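Local coordinates for protein malyl-CoA lyase/beta-methylmalyl-CoA lyase (Methylobacterium extorquens, PDB 5UGR) that is a magnesium-binding lyase of the HpcH/HpaI aldolase/citrate lyase family, built as a TIM barrel and assembled from six chains, at residues 3-8 with 307-312; 39-44 with 57-62; 47-52 with 82-87; 150-155 with 218-223. All blocks are in the same frame, centred on the assembly; numbering follows the deposited sequence.

Contact 1. Residues 3-8 with 307-312; sequences FTLIQQ and SIRMAE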
loop_
_atom_site.group_PDB
_atom_site.type_symbol
_atom_site.label_atom_id
_atom_site.label_comp_id
_atom_site.label_asym_id
_atom_site.label_seq_id
_atom_site.Cartn_x
_atom_site.Cartn_y
_atom_site.Cartn_z
ATOM N N PHE A 3 -11.297 10.278 -14.106
ATOM C CA PHE A 3 -10.524 9.761 -15.224
ATOM C C PHE A 3 -10.309 8.223 -15.160
ATOM O O PHE A 3 -9.894 7.602 -16.160
ATOM C CB PHE A 3 -9.193 10.500 -15.329
ATOM C CG PHE A 3 -8.389 10.139 -16.567
ATOM C CD1 PHE A 3 -8.826 10.582 -17.824
ATOM C CD2 PHE A 3 -7.209 9.477 -16.492
ATOM C CE1 PHE A 3 -8.097 10.285 -18.951
ATOM C CE2 PHE A 3 -6.485 9.152 -17.622
ATOM C CZ PHE A 3 -6.914 9.568 -18.854
ATOM N N THR A 4 -10.496 7.637 -13.958
ATOM C CA THR A 4 -10.411 6.202 -13.773
ATOM C C THR A 4 -11.727 5.555 -14.100
ATOM O O THR A 4 -12.755 5.909 -13.527
ATOM C CB THR A 4 -9.945 5.919 -12.341
ATOM O OG1 THR A 4 -8.599 6.424 -12.160
ATOM C CG2 THR A 4 -9.900 4.434 -12.048
ATOM N N LEU A 5 -11.685 4.583 -15.021
ATOM C CA LEU A 5 -12.885 3.926 -15.566
ATOM C C LEU A 5 -12.840 2.446 -15.294
ATOM O O LEU A 5 -11.784 1.784 -15.569
ATOM C CB LEU A 5 -12.912 4.179 -17.056
ATOM C CG LEU A 5 -14.022 3.620 -17.857
ATOM C CD1 LEU A 5 -15.339 4.210 -17.404
ATOM C CD2 LEU A 5 -13.779 3.845 -19.346
ATOM N N ILE A 6 -13.973 1.928 -14.808
ATOM C CA ILE A 6 -14.129 0.496 -14.477
ATOM C C ILE A 6 -15.050 -0.213 -15.548
ATOM O O ILE A 6 -15.940 0.386 -16.165
ATOM C CB ILE A 6 -14.676 0.346 -13.020
ATOM C CG1 ILE A 6 -13.923 1.231 -11.952
ATOM C CG2 ILE A 6 -14.542 -1.104 -12.569
ATOM C CD1 ILE A 6 -12.453 1.046 -11.651
ATOM N N GLN A 7 -14.674 -1.380 -15.948
ATOM C CA GLN A 7 -15.542 -2.171 -16.815
ATOM C C GLN A 7 -16.580 -3.001 -16.013
ATOM O O GLN A 7 -16.199 -3.594 -15.042
ATOM C CB GLN A 7 -14.679 -3.098 -17.622
ATOM C CG GLN A 7 -15.442 -3.841 -18.699
ATOM C CD GLN A 7 -14.479 -4.628 -19.543
ATOM O OE1 GLN A 7 -13.460 -4.099 -19.975
ATOM N NE2 GLN A 7 -14.760 -5.888 -19.747
ATOM N N GLN A 8 -17.855 -2.940 -16.394
ATOM C CA GLN A 8 -18.877 -3.703 -15.757
ATOM C C GLN A 8 -18.611 -5.226 -16.009
ATOM O O GLN A 8 -18.143 -5.668 -17.050
ATOM C CB GLN A 8 -20.310 -3.330 -16.200
ATOM C CG GLN A 8 -20.764 -1.907 -15.790
ATOM C CD GLN A 8 -20.996 -1.687 -14.302
ATOM O OE1 GLN A 8 -20.460 -0.769 -13.726
ATOM N NE2 GLN A 8 -21.795 -2.534 -13.689
ATOM N N SER A 307 -22.308 6.329 -16.847
ATOM C CA SER A 307 -23.776 6.280 -16.875
ATOM C C SER A 307 -24.285 5.461 -18.084
ATOM O O SER A 307 -25.246 4.646 -17.955
ATOM C CB SER A 307 -24.345 7.681 -16.868
ATOM O OG SER A 307 -23.974 8.390 -15.692
ATOM N N ILE A 308 -23.599 5.626 -19.241
ATOM C CA ILE A 308 -23.890 4.789 -20.438
ATOM C C ILE A 308 -23.689 3.324 -20.076
ATOM O O ILE A 308 -24.525 2.495 -20.425
ATOM C CB ILE A 308 -22.999 5.203 -21.631
ATOM C CG1 ILE A 308 -23.482 6.581 -22.136
ATOM C CG2 ILE A 308 -22.946 4.135 -22.710
ATOM C CD1 ILE A 308 -22.497 7.316 -23.042
ATOM N N ARG A 309 -22.547 2.994 -19.433
ATOM C CA ARG A 309 -22.284 1.610 -19.081
ATOM C C ARG A 309 -23.308 1.014 -18.144
ATOM O O ARG A 309 -23.696 -0.160 -18.317
ATOM C CB ARG A 309 -20.841 1.406 -18.609
ATOM C CG ARG A 309 -19.815 1.694 -19.676
ATOM C CD ARG A 309 -18.363 1.644 -19.229
ATOM N NE ARG A 309 -17.455 1.606 -20.385
ATOM C CZ ARG A 309 -16.213 1.168 -20.345
ATOM N NH1 ARG A 309 -15.650 0.775 -19.177
ATOM N NH2 ARG A 309 -15.521 1.183 -21.468
ATOM N N MET A 310 -23.801 1.811 -17.189
ATOM C CA MET A 310 -24.910 1.370 -16.344
ATOM C C MET A 310 -26.172 1.116 -17.120
ATOM O O MET A 310 -26.900 0.167 -16.839
ATOM C CB MET A 310 -25.183 2.349 -15.210
ATOM C CG MET A 310 -24.053 2.446 -14.242
ATOM S SD MET A 310 -24.461 3.317 -12.691
ATOM C CE MET A 310 -25.411 2.035 -11.819
ATOM N N ALA A 311 -26.455 1.969 -18.094
ATOM C CA ALA A 311 -27.652 1.821 -18.910
ATOM C C ALA A 311 -27.586 0.557 -19.763
ATOM O O ALA A 311 -28.561 -0.200 -19.832
ATOM C CB ALA A 311 -27.843 3.043 -19.784
ATOM N N GLU A 312 -26.419 0.307 -20.343
ATOM C CA GLU A 312 -26.243 -0.898 -21.144
ATOM C C GLU A 312 -26.473 -2.161 -20.293
ATOM O O GLU A 312 -27.132 -3.101 -20.737
ATOM C CB GLU A 312 -24.853 -0.926 -21.784
ATOM C CG GLU A 312 -24.650 0.093 -22.874
ATOM C CD GLU A 312 -23.234 0.198 -23.403
ATOM O OE1 GLU A 312 -22.288 -0.070 -22.621
ATOM O OE2 GLU A 312 -23.092 0.622 -24.582
#
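Arg309 leaves helix 305-322 with its chain extended from CG to NE and carries almost the whole contact with the irregular N-terminal strip 3-8. Its NH1 donates to Ile6 O at 3.1 Å. The bond is bent, 140° at the hydrogen, and the oxygen lies in the guanidinium plane although NH1 stands well above the plane of the Ile6 carbonyl. Leu5 crosses the arginine at about a right angle: its CD2 covers one guanidinium face near the rim, 3.8 Å from Arg309 CZ, while its CG comes to 3.5 Å from Arg309 NH1. A long, flat cation suits this place, because it can reach a backbone oxygen with its edge while its face rests on a hydrocarbon branch. At the backbone end of the same residue, Gln8 lays its CG 4.2 Å from Arg309 O and 4.4 Å from Arg309 CB, a looser van der Waals touch. Met310, next along the helix, packs on Ala170 of a second subunit. Ile308, Ala311 and Glu312 pack on Met285, Ile281 and Leu282, which seats helix 305-322 against helix 272-291, while the N-terminal strip runs on toward barrel strand 16-21.

Contact 2. Residues 39-44 with 57-62; sequences IFLDLE and KNIIQA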
loop_
_atom_site.group_PDB
_atom_site.type_symbol
_atom_site.label_atom_id
_atom_site.label_comp_id
_atom_site.label_asym_id
_atom_site.label_seq_id
_atom_site.Cartn_x
_atom_site.Cartn_y
_atom_site.Cartn_z
ATOM N N ILE A 39 -29.038 -20.542 -9.819
ATOM C CA ILE A 39 -29.057 -21.643 -8.860
ATOM C C ILE A 39 -27.638 -21.982 -8.481
ATOM O O ILE A 39 -26.781 -22.105 -9.367
ATOM C CB ILE A 39 -29.746 -22.938 -9.444
ATOM C CG1 ILE A 39 -31.234 -22.643 -9.656
ATOM C CG2 ILE A 39 -29.542 -24.123 -8.472
ATOM C CD1 ILE A 39 -32.018 -23.802 -10.272
ATOM N N PHE A 40 -27.377 -22.136 -7.179
ATOM C CA PHE A 40 -26.138 -22.778 -6.789
ATOM C C PHE A 40 -26.392 -24.117 -6.167
ATOM O O PHE A 40 -27.285 -24.275 -5.334
ATOM C CB PHE A 40 -25.192 -21.890 -5.926
ATOM C CG PHE A 40 -25.583 -21.671 -4.492
ATOM C CD1 PHE A 40 -25.310 -22.599 -3.510
ATOM C CD2 PHE A 40 -26.056 -20.424 -4.090
ATOM C CE1 PHE A 40 -25.579 -22.321 -2.180
ATOM C CE2 PHE A 40 -26.307 -20.130 -2.776
ATOM C CZ PHE A 40 -26.047 -21.105 -1.799
ATOM N N LEU A 41 -25.621 -25.086 -6.670
ATOM C CA LEU A 41 -25.593 -26.423 -6.141
ATOM C C LEU A 41 -24.526 -26.500 -5.070
ATOM O O LEU A 41 -23.327 -26.236 -5.360
ATOM C CB LEU A 41 -25.370 -27.426 -7.273
ATOM C CG LEU A 41 -26.327 -27.300 -8.479
ATOM C CD1 LEU A 41 -26.013 -28.388 -9.518
ATOM C CD2 LEU A 41 -27.816 -27.364 -8.023
ATOM N N ASP A 42 -24.940 -26.806 -3.844
ATOM C CA ASP A 42 -24.087 -26.582 -2.691
ATOM C C ASP A 42 -23.277 -27.831 -2.301
ATOM O O ASP A 42 -23.818 -28.957 -2.181
ATOM C CB ASP A 42 -24.994 -26.183 -1.533
ATOM C CG ASP A 42 -24.241 -25.586 -0.343
ATOM O OD1 ASP A 42 -23.052 -25.189 -0.504
ATOM O OD2 ASP A 42 -24.885 -25.523 0.754
ATOM N N LEU A 43 -21.985 -27.622 -2.075
ATOM C CA LEU A 43 -21.095 -28.640 -1.501
ATOM C C LEU A 43 -20.648 -28.299 -0.113
ATOM O O LEU A 43 -19.972 -29.092 0.528
ATOM C CB LEU A 43 -19.837 -28.772 -2.396
ATOM C CG LEU A 43 -20.147 -29.136 -3.867
ATOM C CD1 LEU A 43 -19.362 -28.328 -4.881
ATOM C CD2 LEU A 43 -19.909 -30.561 -4.086
ATOM N N GLU A 44 -20.956 -27.071 0.292
ATOM C CA GLU A 44 -20.396 -26.440 1.498
ATOM C C GLU A 44 -21.383 -26.514 2.670
ATOM O O GLU A 44 -21.723 -27.623 3.122
ATOM C CB GLU A 44 -19.838 -25.021 1.135
ATOM C CG GLU A 44 -18.934 -24.385 2.219
ATOM C CD GLU A 44 -19.419 -23.100 2.851
ATOM O OE1 GLU A 44 -20.599 -22.730 2.596
ATOM O OE2 GLU A 44 -18.608 -22.502 3.643
ATOM N N LYS A 57 -20.334 -36.062 -6.513
ATOM C CA LYS A 57 -20.796 -36.929 -7.596
ATOM C C LYS A 57 -22.224 -36.633 -8.075
ATOM O O LYS A 57 -22.493 -36.588 -9.273
ATOM C CB LYS A 57 -20.673 -38.390 -7.128
ATOM C CG LYS A 57 -19.250 -38.862 -6.910
ATOM C CD LYS A 57 -19.294 -40.310 -6.398
ATOM C CE LYS A 57 -17.905 -40.760 -6.002
ATOM N NZ LYS A 57 -17.931 -42.054 -5.270
ATOM N N ASN A 58 -23.102 -36.372 -7.125
ATOM C CA ASN A 58 -24.492 -36.017 -7.416
ATOM C C ASN A 58 -24.555 -34.782 -8.281
ATOM O O ASN A 58 -25.330 -34.722 -9.271
ATOM C CB ASN A 58 -25.315 -35.780 -6.163
ATOM C CG ASN A 58 -25.482 -37.021 -5.279
ATOM O OD1 ASN A 58 -25.314 -38.180 -5.717
ATOM N ND2 ASN A 58 -25.861 -36.780 -4.043
ATOM N N ILE A 59 -23.730 -33.779 -7.921
ATOM C CA ILE A 59 -23.745 -32.556 -8.706
ATOM C C ILE A 59 -23.225 -32.688 -10.145
ATOM O O ILE A 59 -23.747 -32.110 -11.083
ATOM C CB ILE A 59 -22.956 -31.443 -7.899
ATOM C CG1 ILE A 59 -23.841 -30.993 -6.728
ATOM C CG2 ILE A 59 -22.598 -30.260 -8.805
ATOM C CD1 ILE A 59 -23.169 -30.069 -5.716
ATOM N N ILE A 60 -22.209 -33.517 -10.320
ATOM C CA ILE A 60 -21.720 -33.785 -11.645
ATOM C C ILE A 60 -22.856 -34.390 -12.501
ATOM O O ILE A 60 -23.104 -33.971 -13.638
ATOM C CB ILE A 60 -20.495 -34.716 -11.593
ATOM C CG1 ILE A 60 -19.264 -33.929 -11.076
ATOM C CG2 ILE A 60 -20.210 -35.270 -12.981
ATOM C CD1 ILE A 60 -18.045 -34.770 -10.768
ATOM N N GLN A 61 -23.548 -35.358 -11.921
ATOM C CA GLN A 61 -24.657 -36.025 -12.636
ATOM C C GLN A 61 -25.762 -34.995 -12.933
ATOM O O GLN A 61 -26.267 -34.904 -14.084
ATOM C CB GLN A 61 -25.181 -37.249 -11.822
ATOM C CG GLN A 61 -26.555 -37.723 -12.296
ATOM C CD GLN A 61 -26.992 -39.046 -11.727
ATOM O OE1 GLN A 61 -27.332 -39.924 -12.477
ATOM N NE2 GLN A 61 -27.013 -39.187 -10.395
ATOM N N ALA A 62 -26.083 -34.147 -11.916
ATOM C CA ALA A 62 -27.170 -33.195 -12.100
ATOM C C ALA A 62 -26.814 -32.144 -13.180
ATOM O O ALA A 62 -27.656 -31.833 -14.054
ATOM C CB ALA A 62 -27.496 -32.498 -10.784
#
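Ile59 holds CG1 anti to its carbonyl carbon (chi1 -74°) and then extends through chi2 (171°), which carries CD1 out from helix 52-65 to strand 38-42; Leu41 meets it with a similar first torsion (chi1 -52°). The two belong to a beta-alpha-beta unit of the TIM barrel, strand 38-42, helix 52-65 and strand 72-76, and they are part of the hydrocarbon layer between barrel wall and outer helix. Leu41 and Ile59 slide past each other in opposite directions, with Leu41 CB 3.8 Å from Ile59 CD1. Just beyond the strand, Leu43 bends its end back to the same methyl: Leu43 CG lies 3.7 Å from Ile59 CD1. One methyl is therefore wedged between two leucines, and the branched isoleucine sets its other arm against the first of them, Ile59 CG2 lying 4.0 Å from Leu41 CD1. Ile75 of strand 72-76 also packs on Ile59, so the helix spans both strands of the unit. Asp42 points the opposite way, its side chain about 8 Å from a bound magnesium ion. Its chief partner is Arg76, whose NE makes a salt bridge to OD1. That oxygen also closes an Asx turn: Asp42 OD1 accepts from Glu44 N at 2.9 Å, met from above the carboxylate plane.

Contact 3. Residues 47-52 with 82-87; sequences VAPDDK and THYMYR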
loop_
_atom_site.group_PDB
_atom_site.type_symbol
_atom_site.label_atom_id
_atom_site.label_comp_id
_atom_site.label_asym_id
_atom_site.label_seq_id
_atom_site.Cartn_x
_atom_site.Cartn_y
_atom_site.Cartn_z
ATOM N N VAL A 47 -24.104 -29.297 3.426
ATOM C CA VAL A 47 -23.750 -30.699 3.224
ATOM C C VAL A 47 -22.805 -31.158 4.329
ATOM O O VAL A 47 -21.737 -30.572 4.540
ATOM C CB VAL A 47 -23.113 -30.928 1.851
ATOM C CG1 VAL A 47 -22.756 -32.395 1.644
ATOM C CG2 VAL A 47 -23.988 -30.446 0.696
ATOM N N ALA A 48 -23.206 -32.203 5.046
ATOM C CA ALA A 48 -22.378 -32.696 6.155
ATOM C C ALA A 48 -21.073 -33.229 5.594
ATOM O O ALA A 48 -21.072 -33.747 4.502
ATOM C CB ALA A 48 -23.083 -33.800 6.916
ATOM N N PRO A 49 -19.985 -33.167 6.374
ATOM C CA PRO A 49 -18.704 -33.725 5.920
ATOM C C PRO A 49 -18.798 -35.129 5.330
ATOM O O PRO A 49 -18.278 -35.353 4.250
ATOM C CB PRO A 49 -17.878 -33.746 7.215
ATOM C CG PRO A 49 -18.327 -32.423 7.871
ATOM C CD PRO A 49 -19.830 -32.451 7.649
ATOM N N ASP A 50 -19.474 -36.048 5.999
ATOM C CA ASP A 50 -19.532 -37.397 5.498
ATOM C C ASP A 50 -20.299 -37.550 4.208
ATOM O O ASP A 50 -20.196 -38.573 3.581
ATOM C CB ASP A 50 -20.194 -38.313 6.539
ATOM C CG ASP A 50 -19.302 -38.610 7.704
ATOM O OD1 ASP A 50 -18.076 -38.417 7.642
ATOM O OD2 ASP A 50 -19.848 -39.067 8.719
ATOM N N ASP A 51 -21.049 -36.523 3.799
ATOM C CA ASP A 51 -21.814 -36.528 2.550
ATOM C C ASP A 51 -21.181 -35.754 1.405
ATOM O O ASP A 51 -21.728 -35.762 0.278
ATOM C CB ASP A 51 -23.234 -35.939 2.807
ATOM C CG ASP A 51 -24.091 -36.782 3.730
ATOM O OD1 ASP A 51 -23.931 -38.001 3.727
ATOM O OD2 ASP A 51 -25.000 -36.249 4.421
ATOM N N LYS A 52 -20.038 -35.075 1.666
ATOM C CA LYS A 52 -19.452 -34.183 0.660
ATOM C C LYS A 52 -18.957 -34.893 -0.589
ATOM O O LYS A 52 -19.162 -34.399 -1.715
ATOM C CB LYS A 52 -18.421 -33.302 1.284
ATOM C CG LYS A 52 -19.001 -32.201 2.186
ATOM C CD LYS A 52 -17.921 -31.332 2.764
ATOM C CE LYS A 52 -18.403 -30.333 3.798
ATOM N NZ LYS A 52 -19.452 -29.417 3.311
ATOM N N THR A 82 -10.380 -25.893 3.903
ATOM C CA THR A 82 -10.819 -27.283 4.003
ATOM C C THR A 82 -10.292 -28.134 2.853
ATOM O O THR A 82 -10.155 -27.685 1.735
ATOM C CB THR A 82 -12.363 -27.425 4.134
ATOM O OG1 THR A 82 -13.033 -27.180 2.886
ATOM C CG2 THR A 82 -12.902 -26.506 5.170
ATOM N N HIS A 83 -10.158 -29.434 3.121
ATOM C CA HIS A 83 -9.484 -30.305 2.127
ATOM C C HIS A 83 -10.378 -30.667 0.938
ATOM O O HIS A 83 -9.901 -31.092 -0.089
ATOM C CB HIS A 83 -8.922 -31.584 2.775
ATOM C CG HIS A 83 -9.951 -32.540 3.288
ATOM N ND1 HIS A 83 -10.470 -33.568 2.522
ATOM C CD2 HIS A 83 -10.541 -32.639 4.491
ATOM C CE1 HIS A 83 -11.311 -34.278 3.264
ATOM N NE2 HIS A 83 -11.380 -33.733 4.454
ATOM N N TYR A 84 -11.702 -30.483 1.091
ATOM C CA TYR A 84 -12.655 -30.873 0.070
ATOM C C TYR A 84 -12.551 -30.024 -1.211
ATOM O O TYR A 84 -12.906 -30.465 -2.282
ATOM C CB TYR A 84 -14.080 -30.726 0.578
ATOM C CG TYR A 84 -14.334 -31.446 1.868
ATOM C CD1 TYR A 84 -14.533 -32.851 1.886
ATOM C CD2 TYR A 84 -14.312 -30.744 3.083
ATOM C CE1 TYR A 84 -14.735 -33.483 3.110
ATOM C CE2 TYR A 84 -14.514 -31.400 4.282
ATOM C CZ TYR A 84 -14.725 -32.750 4.281
ATOM O OH TYR A 84 -14.882 -33.347 5.520
ATOM N N MET A 85 -12.107 -28.770 -1.031
ATOM C CA MET A 85 -12.299 -27.789 -2.086
ATOM C C MET A 85 -11.604 -28.152 -3.417
ATOM O O MET A 85 -12.186 -27.990 -4.500
ATOM C CB MET A 85 -11.812 -26.415 -1.602
ATOM C CG MET A 85 -12.185 -25.331 -2.563
ATOM S SD MET A 85 -10.919 -24.062 -2.765
ATOM C CE MET A 85 -9.839 -24.940 -3.912
ATOM N N TYR A 86 -10.346 -28.583 -3.345
ATOM C CA TYR A 86 -9.635 -28.765 -4.625
ATOM C C TYR A 86 -10.307 -29.845 -5.491
ATOM O O TYR A 86 -10.355 -29.707 -6.699
ATOM C CB TYR A 86 -8.137 -29.035 -4.470
ATOM C CG TYR A 86 -7.739 -30.413 -3.979
ATOM C CD1 TYR A 86 -7.766 -30.732 -2.628
ATOM C CD2 TYR A 86 -7.305 -31.378 -4.875
ATOM C CE1 TYR A 86 -7.361 -31.948 -2.163
ATOM C CE2 TYR A 86 -6.905 -32.616 -4.417
ATOM C CZ TYR A 86 -6.943 -32.906 -3.060
ATOM O OH TYR A 86 -6.471 -34.141 -2.602
ATOM N N ARG A 87 -10.853 -30.866 -4.854
ATOM C CA ARG A 87 -11.577 -31.869 -5.611
ATOM C C ARG A 87 -12.942 -31.404 -6.137
ATOM O O ARG A 87 -13.340 -31.774 -7.228
ATOM C CB ARG A 87 -11.639 -33.153 -4.798
ATOM C CG ARG A 87 -10.443 -33.998 -5.209
ATOM C CD ARG A 87 -10.881 -35.166 -6.120
ATOM N NE ARG A 87 -11.198 -36.088 -5.093
ATOM C CZ ARG A 87 -12.087 -37.039 -5.132
ATOM N NH1 ARG A 87 -12.203 -37.696 -4.027
ATOM N NH2 ARG A 87 -12.796 -37.319 -6.231
#
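Lys52 lays its aliphatic stem squarely over the Tyr84 ring, and this is the tight part of the contact. CD of Lys52 sits 3.5 Å from the Tyr84 ring centroid, only 4° off the ring normal, in a CH-pi contact over the centre of the face. The lysine chain crosses the tyrosine at about a right angle, and its CB and CE lie over the ring's two flanks. On the opposite face the NE2 of His83 stands near the rim, so the ring is sandwiched. The touch of Pro49 is slighter: Pro49 CB lies 3.5 Å from Tyr84 OH but 4.4 Å from Tyr84 CZ. A fourth subunit covers this part, packing Ser297 on Pro49 and Ala295 on Tyr84; the solvent side lies at Asp50 and Asp51, which are exposed. Lys52 is bent at its last torsion (chi4 -57°), which lifts Lys52 NZ away from the ring face toward Val47 O, 2.8 Å off. Lys52 NZ remains 5.6 Å from the Tyr84 ring centroid, at most a weak cation-pi attraction. Tyrosine here thus serves mainly as a flat surface for methylenes, while the lysine's ammonium links the loop 47-52 to Leu43 O, just past strand 38-42, and to Asn78 OD1.

Contact 4. Residues 150-155 with 218-223; sequences AIATSS and RAYGLR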
loop_
_atom_site.group_PDB
_atom_site.type_symbol
_atom_site.label_atom_id
_atom_site.label_comp_id
_atom_site.label_asym_id
_atom_site.label_seq_id
_atom_site.Cartn_x
_atom_site.Cartn_y
_atom_site.Cartn_z
ATOM N N ALA A 150 -10.962 -4.342 -1.541
ATOM C CA ALA A 150 -9.887 -5.054 -2.203
ATOM C C ALA A 150 -10.326 -6.340 -2.874
ATOM O O ALA A 150 -9.872 -6.665 -4.002
ATOM C CB ALA A 150 -8.725 -5.328 -1.208
ATOM N N ILE A 151 -11.225 -7.049 -2.231
ATOM C CA ILE A 151 -11.745 -8.285 -2.865
ATOM C C ILE A 151 -12.456 -7.955 -4.165
ATOM O O ILE A 151 -12.414 -8.719 -5.126
ATOM C CB ILE A 151 -12.662 -9.046 -1.862
ATOM C CG1 ILE A 151 -11.826 -9.606 -0.687
ATOM C CG2 ILE A 151 -13.443 -10.154 -2.549
ATOM C CD1 ILE A 151 -12.645 -9.982 0.535
ATOM N N ALA A 152 -13.112 -6.788 -4.227
ATOM C CA ALA A 152 -13.897 -6.461 -5.402
ATOM C C ALA A 152 -13.096 -6.348 -6.707
ATOM O O ALA A 152 -13.694 -6.450 -7.774
ATOM C CB ALA A 152 -14.644 -5.139 -5.171
ATOM N N THR A 153 -11.795 -6.112 -6.619
ATOM C CA THR A 153 -10.918 -5.999 -7.757
ATOM C C THR A 153 -9.966 -7.180 -7.943
ATOM O O THR A 153 -8.928 -7.066 -8.607
ATOM C CB THR A 153 -10.166 -4.667 -7.798
ATOM O OG1 THR A 153 -9.315 -4.573 -6.666
ATOM C CG2 THR A 153 -11.140 -3.472 -7.875
ATOM N N SER A 154 -10.344 -8.333 -7.393
ATOM C CA SER A 154 -9.395 -9.445 -7.310
ATOM C C SER A 154 -9.349 -10.401 -8.485
ATOM O O SER A 154 -8.442 -11.247 -8.491
ATOM C CB SER A 154 -9.713 -10.246 -6.050
ATOM O OG SER A 154 -11.006 -10.811 -6.056
ATOM N N SER A 155 -10.274 -10.287 -9.439
ATOM C CA SER A 155 -10.247 -11.214 -10.595
ATOM C C SER A 155 -11.113 -10.668 -11.709
ATOM O O SER A 155 -12.225 -10.213 -11.458
ATOM C CB SER A 155 -10.789 -12.577 -10.212
ATOM O OG SER A 155 -10.926 -13.445 -11.336
ATOM N N ARG A 218 -20.634 -1.623 -6.455
ATOM C CA ARG A 218 -21.030 -0.572 -7.418
ATOM C C ARG A 218 -19.827 0.252 -7.887
ATOM O O ARG A 218 -19.840 0.794 -8.995
ATOM C CB ARG A 218 -22.173 0.288 -6.857
ATOM C CG ARG A 218 -23.457 -0.487 -6.703
ATOM C CD ARG A 218 -24.060 -0.805 -8.040
ATOM N NE ARG A 218 -25.401 -1.396 -7.934
ATOM C CZ ARG A 218 -25.906 -2.273 -8.813
ATOM N NH1 ARG A 218 -25.176 -2.725 -9.813
ATOM N NH2 ARG A 218 -27.117 -2.740 -8.644
ATOM N N ALA A 219 -18.773 0.351 -7.047
ATOM C CA ALA A 219 -17.557 1.019 -7.457
ATOM C C ALA A 219 -16.860 0.225 -8.554
ATOM O O ALA A 219 -16.337 0.823 -9.486
ATOM C CB ALA A 219 -16.618 1.165 -6.293
ATOM N N TYR A 220 -16.890 -1.106 -8.454
ATOM C CA TYR A 220 -16.007 -1.960 -9.225
ATOM C C TYR A 220 -16.735 -2.897 -10.213
ATOM O O TYR A 220 -16.093 -3.833 -10.749
ATOM C CB TYR A 220 -15.018 -2.644 -8.303
ATOM C CG TYR A 220 -14.145 -1.642 -7.577
ATOM C CD1 TYR A 220 -13.315 -0.772 -8.294
ATOM C CD2 TYR A 220 -14.153 -1.542 -6.208
ATOM C CE1 TYR A 220 -12.542 0.160 -7.635
ATOM C CE2 TYR A 220 -13.377 -0.615 -5.523
ATOM C CZ TYR A 220 -12.548 0.228 -6.240
ATOM O OH TYR A 220 -11.775 1.180 -5.597
ATOM N N GLY A 221 -18.015 -2.587 -10.493
ATOM C CA GLY A 221 -18.740 -3.219 -11.607
ATOM C C GLY A 221 -19.424 -4.552 -11.333
ATOM O O GLY A 221 -19.712 -5.290 -12.279
ATOM N N LEU A 222 -19.621 -4.857 -10.057
ATOM C CA LEU A 222 -20.207 -6.133 -9.641
ATOM C C LEU A 222 -21.674 -6.023 -9.242
ATOM O O LEU A 222 -22.148 -4.973 -8.852
ATOM C CB LEU A 222 -19.427 -6.686 -8.454
ATOM C CG LEU A 222 -17.906 -6.682 -8.545
ATOM C CD1 LEU A 222 -17.262 -7.218 -7.275
ATOM C CD2 LEU A 222 -17.401 -7.410 -9.762
ATOM N N ARG A 223 -22.375 -7.178 -9.240
ATOM C CA ARG A 223 -23.756 -7.278 -8.754
ATOM C C ARG A 223 -23.770 -7.436 -7.227
ATOM O O ARG A 223 -23.184 -8.406 -6.748
ATOM C CB ARG A 223 -24.466 -8.466 -9.403
ATOM C CG ARG A 223 -24.474 -8.484 -10.919
ATOM C CD ARG A 223 -25.306 -9.627 -11.457
ATOM N NE ARG A 223 -24.743 -10.943 -11.297
ATOM C CZ ARG A 223 -23.860 -11.508 -12.136
ATOM N NH1 ARG A 223 -23.474 -12.790 -11.921
ATOM N NH2 ARG A 223 -23.340 -10.811 -13.151
HETATM O O HOH W 1 -13.731 -5.806 -10.329
#
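Where Ala152 and Thr153 turn to meet Tyr220, the carbonyl oxygen of Ile151 is gripped twice by Ser154. Ser154 OG lies 2.7 Å from Ile151 O, and Ser154 N lies 3.1 Å from Ile151 O. The hydroxyl comes in the carbonyl plane, on a lone pair, and the pair of bonds secures a type I beta turn from Ile151 to Ser154. In this TIM barrel, the turn brings the chain from helix 148-151 toward strand 158-163, and helix 207-220 likewise ends beside it before strand 223-226, the next one round the wall. Thr153 suits the join because its methyl can lie over a ring face in a CH-pi contact, offset toward the rim: Thr153 CG2, anti to the carbonyl carbon, lies 3.7 Å from the Tyr220 ring centroid, 20° off the normal. The opposite face carries Ala219 CB. Ala152, small enough to fit close, sets CB 3.8 Å from Tyr220 CD2. Tyr220 OH bonds to Asn147 of a second subunit. Gly221 has a positive phi (86°), which glycine tolerates readily; after it Leu222 CD1 packs 4.0 Å from Ala152 CB. A water lies between the two backbones, 2.6 Å from Ala152 O and 3.1 Å from Tyr220 O, and can bridge them.

In the fold
Contact 2 is wholly buried and apolar between its side chains, set in the layer between barrel strands and an outer helix. Contact 3, which touches it, uses the loop that follows strand 38-42 and leads into helix 52-65; their segments alternate along the chain, and contact 3 adds an aromatic face and a subunit boundary. On the opposite side of the chain's centre, contact 1 is a surface contact that relies on an arginine and a backbone oxygen. It touches contact 4, where Ile6 packs on Ala219 and Tyr220, and both face the second subunit. Contact 4, partly buried, mixes methyl-on-ring packing with water and turn bonds at the ends of barrel helices.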